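PDB 3PMR: amyloid-like protein 1 from Homo sapiens, which probably acts in cell adhesion through an E2 domain that is thought to bind heparin and pairs into dimers as in the amyloid precursor protein. Local coordinates for residues 110-113 and 114-118; 79-82 and 83-87. One frame throughout, in Å; residues are numbered along the deposited sequence.

Interaction 1: residues 110-113 and 114-118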
ATOM      1  N   ALA B 110     -16.212   7.109 -23.484  1.00 18.22           N
ATOM      2  CA  ALA B 110     -17.427   6.353 -23.756  1.00 21.58           C
ATOM      3  C   ALA B 110     -18.646   7.133 -23.249  1.00 26.18           C
ATOM      4  O   ALA B 110     -19.678   7.197 -23.918  1.00 25.42           O
ATOM      5  CB  ALA B 110     -17.367   4.994 -23.072  1.00 23.35           C
ATOM      6  N   ALA B 111     -18.521   7.728 -22.068  1.00 21.27           N
ATOM      7  CA  ALA B 111     -19.615   8.486 -21.473  1.00 22.52           C
ATOM      8  C   ALA B 111     -19.924   9.767 -22.259  1.00 28.41           C
ATOM      9  O   ALA B 111     -21.079  10.202 -22.302  1.00 27.82           O
ATOM     10  CB  ALA B 111     -19.291   8.817 -20.017  1.00 23.74           C
ATOM     11  N   LEU B 112     -18.903  10.369 -22.870  1.00 21.45           N
ATOM     12  CA  LEU B 112     -19.102  11.579 -23.666  1.00 26.76           C
ATOM     13  C   LEU B 112     -19.924  11.218 -24.893  1.00 23.92           C
ATOM     14  O   LEU B 112     -20.878  11.915 -25.246  1.00 29.62           O
ATOM     15  CB  LEU B 112     -17.763  12.188 -24.115  1.00 29.96           C
ATOM     16  CG  LEU B 112     -17.865  13.402 -25.057  1.00 35.40           C
ATOM     17  CD1 LEU B 112     -18.668  14.510 -24.397  1.00 36.65           C
ATOM     18  CD2 LEU B 112     -16.476  13.910 -25.407  1.00 35.75           C
ATOM     19  N   GLU B 113     -19.541  10.126 -25.545  1.00 23.60           N
ATOM     20  CA  GLU B 113     -20.245   9.650 -26.723  1.00 32.89           C
ATOM     21  C   GLU B 113     -21.726   9.401 -26.379  1.00 30.02           C
ATOM     22  O   GLU B 113     -22.608   9.821 -27.111  1.00 30.66           O
ATOM     23  CB  GLU B 113     -19.597   8.361 -27.239  1.00 36.90           C
ATOM     24  CG  GLU B 113     -20.227   7.821 -28.513  1.00 43.18           C
ATOM     25  CD  GLU B 113     -19.579   6.530 -29.008  1.00 65.41           C
ATOM     26  OE1 GLU B 113     -19.699   5.487 -28.327  1.00 54.26           O
ATOM     27  OE2 GLU B 113     -18.947   6.565 -30.084  1.00 61.36           O
ATOM     28  N   GLY B 114     -21.987   8.726 -25.263  1.00 31.92           N
ATOM     29  CA  GLY B 114     -23.364   8.459 -24.865  1.00 37.86           C
ATOM     30  C   GLY B 114     -24.170   9.726 -24.589  1.00 34.18           C
ATOM     31  O   GLY B 114     -25.337   9.828 -24.957  1.00 30.40           O
ATOM     32  N   PHE B 115     -23.543  10.699 -23.939  1.00 32.00           N
ATOM     33  CA  PHE B 115     -24.207  11.960 -23.620  1.00 29.96           C
ATOM     34  C   PHE B 115     -24.577  12.705 -24.900  1.00 33.02           C
ATOM     35  O   PHE B 115     -25.632  13.337 -24.980  1.00 31.44           O
ATOM     36  CB  PHE B 115     -23.287  12.819 -22.757  1.00 28.43           C
ATOM     37  CG  PHE B 115     -23.742  14.244 -22.599  1.00 30.32           C
ATOM     38  CD1 PHE B 115     -24.954  14.539 -21.988  1.00 25.52           C
ATOM     39  CD2 PHE B 115     -22.930  15.297 -23.019  1.00 31.98           C
ATOM     40  CE1 PHE B 115     -25.350  15.864 -21.782  1.00 33.21           C
ATOM     41  CE2 PHE B 115     -23.317  16.622 -22.817  1.00 29.68           C
ATOM     42  CZ  PHE B 115     -24.527  16.905 -22.200  1.00 28.58           C
ATOM     43  N   LEU B 116     -23.696  12.616 -25.895  1.00 33.73           N
ATOM     44  CA  LEU B 116     -23.894  13.258 -27.188  1.00 32.36           C
ATOM     45  C   LEU B 116     -25.073  12.655 -27.938  1.00 42.37           C
ATOM     46  O   LEU B 116     -25.881  13.379 -28.517  1.00 38.88           O
ATOM     47  CB  LEU B 116     -22.644  13.108 -28.044  1.00 40.57           C
ATOM     48  CG  LEU B 116     -21.778  14.350 -28.212  1.00 50.08           C
ATOM     49  CD1 LEU B 116     -20.318  13.964 -28.147  1.00 58.02           C
ATOM     50  CD2 LEU B 116     -22.099  15.012 -29.544  1.00 88.80           C
ATOM     51  N   ALA B 117     -25.151  11.326 -27.941  1.00 31.70           N
ATOM     52  CA  ALA B 117     -26.233  10.613 -28.614  1.00 40.75           C
ATOM     53  C   ALA B 117     -27.568  11.015 -27.999  1.00 41.39           C
ATOM     54  O   ALA B 117     -28.531  11.270 -28.712  1.00 42.95           O
ATOM     55  CB  ALA B 117     -26.027   9.110 -28.483  1.00 36.56           C
ATOM     56  N   ALA B 118     -27.623  11.067 -26.671  1.00 33.88           N
ATOM     57  CA  ALA B 118     -28.850  11.454 -25.989  1.00 41.22           C
ATOM     58  C   ALA B 118     -29.289  12.851 -26.441  1.00 44.99           C
ATOM     59  O   ALA B 118     -30.478  13.103 -26.637  1.00 40.81           O
ATOM     60  CB  ALA B 118     -28.644  11.432 -24.485  1.00 34.61           C
TER

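Interaction 2: residues 79-82 and 83-87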
ATOM      1  N   GLN B  79      23.105  -6.983  -2.747  1.00 28.71           N
ATOM      2  CA  GLN B  79      23.024  -5.738  -3.507  1.00 34.82           C
ATOM      3  C   GLN B  79      22.255  -6.044  -4.791  1.00 23.56           C
ATOM      4  O   GLN B  79      21.333  -5.328  -5.169  1.00 35.53           O
ATOM      5  CB  GLN B  79      24.427  -5.246  -3.870  1.00 34.36           C
ATOM      6  CG  GLN B  79      24.438  -4.069  -4.827  1.00 44.13           C
ATOM      7  CD  GLN B  79      24.570  -2.754  -4.108  1.00 71.97           C
ATOM      8  OE1 GLN B  79      25.658  -2.388  -3.662  1.00 83.38           O
ATOM      9  NE2 GLN B  79      23.461  -2.037  -3.974  1.00 70.75           N
ATOM     10  N   THR B  80      22.661  -7.118  -5.454  1.00 25.41           N
ATOM     11  CA  THR B  80      22.025  -7.554  -6.692  1.00 33.67           C
ATOM     12  C   THR B  80      20.550  -7.885  -6.464  1.00 34.61           C
ATOM     13  O   THR B  80      19.695  -7.536  -7.277  1.00 30.89           O
ATOM     14  CB  THR B  80      22.731  -8.805  -7.271  1.00 30.01           C
ATOM     15  OG1 THR B  80      24.094  -8.488  -7.570  1.00 36.53           O
ATOM     16  CG2 THR B  80      22.041  -9.276  -8.536  1.00 33.61           C
ATOM     17  N   LEU B  81      20.253  -8.553  -5.354  1.00 26.65           N
ATOM     18  CA  LEU B  81      18.874  -8.931  -5.053  1.00 28.39           C
ATOM     19  C   LEU B  81      18.014  -7.694  -4.744  1.00 27.09           C
ATOM     20  O   LEU B  81      16.859  -7.610  -5.157  1.00 25.17           O
ATOM     21  CB  LEU B  81      18.849  -9.909  -3.879  1.00 28.81           C
ATOM     22  CG  LEU B  81      17.527 -10.600  -3.552  1.00 38.39           C
ATOM     23  CD1 LEU B  81      17.804 -11.817  -2.671  1.00 46.00           C
ATOM     24  CD2 LEU B  81      16.598  -9.629  -2.860  1.00 64.47           C
ATOM     25  N   GLU B  82      18.580  -6.742  -4.017  1.00 24.34           N
ATOM     26  CA  GLU B  82      17.855  -5.524  -3.693  1.00 28.85           C
ATOM     27  C   GLU B  82      17.497  -4.770  -4.977  1.00 29.66           C
ATOM     28  O   GLU B  82      16.404  -4.218  -5.091  1.00 29.09           O
ATOM     29  CB  GLU B  82      18.693  -4.631  -2.766  1.00 30.95           C
ATOM     30  CG  GLU B  82      18.714  -5.093  -1.295  1.00 35.90           C
ATOM     31  CD  GLU B  82      19.900  -4.538  -0.514  1.00 41.41           C
ATOM     32  OE1 GLU B  82      20.545  -3.585  -1.002  1.00 36.90           O
ATOM     33  OE2 GLU B  82      20.183  -5.048   0.591  1.00 38.54           O
ATOM     34  N   GLU B  83      18.414  -4.772  -5.940  1.00 28.61           N
ATOM     35  CA  GLU B  83      18.210  -4.080  -7.215  1.00 32.59           C
ATOM     36  C   GLU B  83      17.119  -4.733  -8.044  1.00 24.65           C
ATOM     37  O   GLU B  83      16.317  -4.049  -8.684  1.00 28.56           O
ATOM     38  CB  GLU B  83      19.523  -4.024  -8.006  1.00 36.40           C
ATOM     39  CG  GLU B  83      20.554  -3.091  -7.386  1.00 37.30           C
ATOM     40  CD  GLU B  83      21.932  -3.218  -8.016  1.00 69.42           C
ATOM     41  OE1 GLU B  83      22.096  -4.039  -8.949  1.00 60.92           O
ATOM     42  OE2 GLU B  83      22.853  -2.496  -7.576  1.00 63.98           O
ATOM     43  N   GLN B  84      17.081  -6.060  -8.020  1.00 29.91           N
ATOM     44  CA  GLN B  84      16.068  -6.800  -8.752  1.00 32.99           C
ATOM     45  C   GLN B  84      14.687  -6.623  -8.130  1.00 30.68           C
ATOM     46  O   GLN B  84      13.696  -6.541  -8.848  1.00 33.91           O
ATOM     47  CB  GLN B  84      16.412  -8.289  -8.784  1.00 28.57           C
ATOM     48  CG  GLN B  84      17.603  -8.622  -9.660  1.00 34.63           C
ATOM     49  CD  GLN B  84      17.858 -10.109  -9.731  1.00 59.44           C
ATOM     50  OE1 GLN B  84      17.039 -10.912  -9.275  1.00 58.30           O
ATOM     51  NE2 GLN B  84      18.989 -10.491 -10.317  1.00 64.00           N
ATOM     52  N   VAL B  85      14.620  -6.588  -6.800  1.00 26.03           N
ATOM     53  CA  VAL B  85      13.337  -6.424  -6.102  1.00 24.67           C
ATOM     54  C   VAL B  85      12.748  -5.049  -6.444  1.00 26.61           C
ATOM     55  O   VAL B  85      11.577  -4.914  -6.785  1.00 21.64           O
ATOM     56  CB  VAL B  85      13.510  -6.523  -4.557  1.00 20.37           C
ATOM     57  CG1 VAL B  85      12.187  -6.193  -3.862  1.00 22.52           C
ATOM     58  CG2 VAL B  85      13.986  -7.934  -4.167  1.00 29.33           C
ATOM     59  N   SER B  86      13.593  -4.039  -6.327  1.00 27.78           N
ATOM     60  CA  SER B  86      13.245  -2.652  -6.601  1.00 33.44           C
ATOM     61  C   SER B  86      12.840  -2.439  -8.078  1.00 30.40           C
ATOM     62  O   SER B  86      11.835  -1.808  -8.366  1.00 28.59           O
ATOM     63  CB  SER B  86      14.460  -1.793  -6.237  1.00 28.91           C
ATOM     64  OG  SER B  86      14.258  -0.438  -6.550  1.00 55.20           O
ATOM     65  N   GLY B  87      13.633  -2.976  -9.002  1.00 29.09           N
ATOM     66  CA  GLY B  87      13.341  -2.822 -10.420  1.00 38.85           C
ATOM     67  C   GLY B  87      12.026  -3.472 -10.796  1.00 35.26           C
ATOM     68  O   GLY B  87      11.277  -2.974 -11.643  1.00 26.37           O
TER

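Interaction 1: residues 110-113 and 114-118
Leu112 and Leu116 touch one turn apart on an alpha-helix, in the part of helix 64-119 that joins the carboxy-terminal helix bundle of the E2 domain. The i to i+4 backbone ladder holds the turn. Phe115 N bonds Ala111 O at 3.0 Å, and Leu116 N bonds Leu112 O at the same 3.0 Å. Gly114 N to Ala110 O and Ala117 N to Glu113 O complete the set, and the last bond is fairly straight at 159°.

The tight side of the helix carries Ala111 and Phe115, both buried. Phe115 rests its CB on the backbone, 3.5 Å from Ala111 O. Its CG stands opposite the backbone N (chi1 168°), and the ring leads off the turn to Leu133 of helix 126-157 and to Ser183 and Leu186 of helix 159-187. Ala111 meets Arg135 of helix 126-157.

The other side is looser. Leu112 reaches Tyr136 of helix 126-157, but it and Leu116 are only partly covered. The two leucines run side by side and point the same way. Glu113 is exposed, and its extended chain carries the carboxylate away from the turn. Gly114 adds no side chain to this surface. Leu116 CB lies 3.4 Å from Glu113 O. With chi1 at -106°, off a staggered position, Leu116 sets its CD1 3.6 Å from Leu112 O, and this methyl ends against Leu112 CG at 4.0 Å.

Interaction 2: residues 79-82 and 83-87
The Gln79 amide and the Glu83 carboxylate meet at an offset across one turn of alpha-helix in helix 64-119, their planes 31° apart. Gln79 CG lies over one face of the carboxylate, 3.5 Å from Glu83 OE2. That oxygen in turn sits to one face of the amide, shifted past the edge between CG and NE2, and is 3.7 Å from Gln79 NE2. A bend at chi2 (96°) folds the Gln79 amide back to this place. With an alanine here the chain over the carboxylate is gone; the Glu83 carboxylate would probably be freer to turn and Arg166 of the second subunit would probably lose part of its packing.

The Gln84 amide is a second flat group. Thr80 runs alongside it, its CG2 above the amide plane and beyond the NE2 end, 3.7 Å from Gln84 NE2, while Gln84 OE1 takes a hydrogen bond from Arg41 of helix 26-56.

Glu82 faces the dimer partner. Its OE2 forms a salt bridge with Arg166 and a hydrogen bond with Tyr151, both of the second subunit, so this buried charge is answered across the interface. Backbone bonds hold the turn, among them Ser86 N to Glu82 O at 3.1 Å. Leu81 packs on Ile45 of helix 26-56. Its contact with Val85 is tight: Leu81 CD2 is 3.4 Å from Val85 CG2, and that methyl is also 3.1 Å from Leu81 O.

Both interactions lie on helix 64-119, with interaction 2 first along the chain and interaction 1 near the helix's end. Their centres are 47 Å apart, on opposite sides of the chain's centre, and their nearest atoms are about 32 Å apart. The single long helix thus serves two surroundings. At 79-87 it packs on helix 26-56 and on the second subunit. At 110-118 it packs on helices 126-157 and 159-187, and no other chain of the assembly touches it there. This fits the E2 layout of two coiled-coil parts joined by one continuous helix, with dimer contacts at interaction 2.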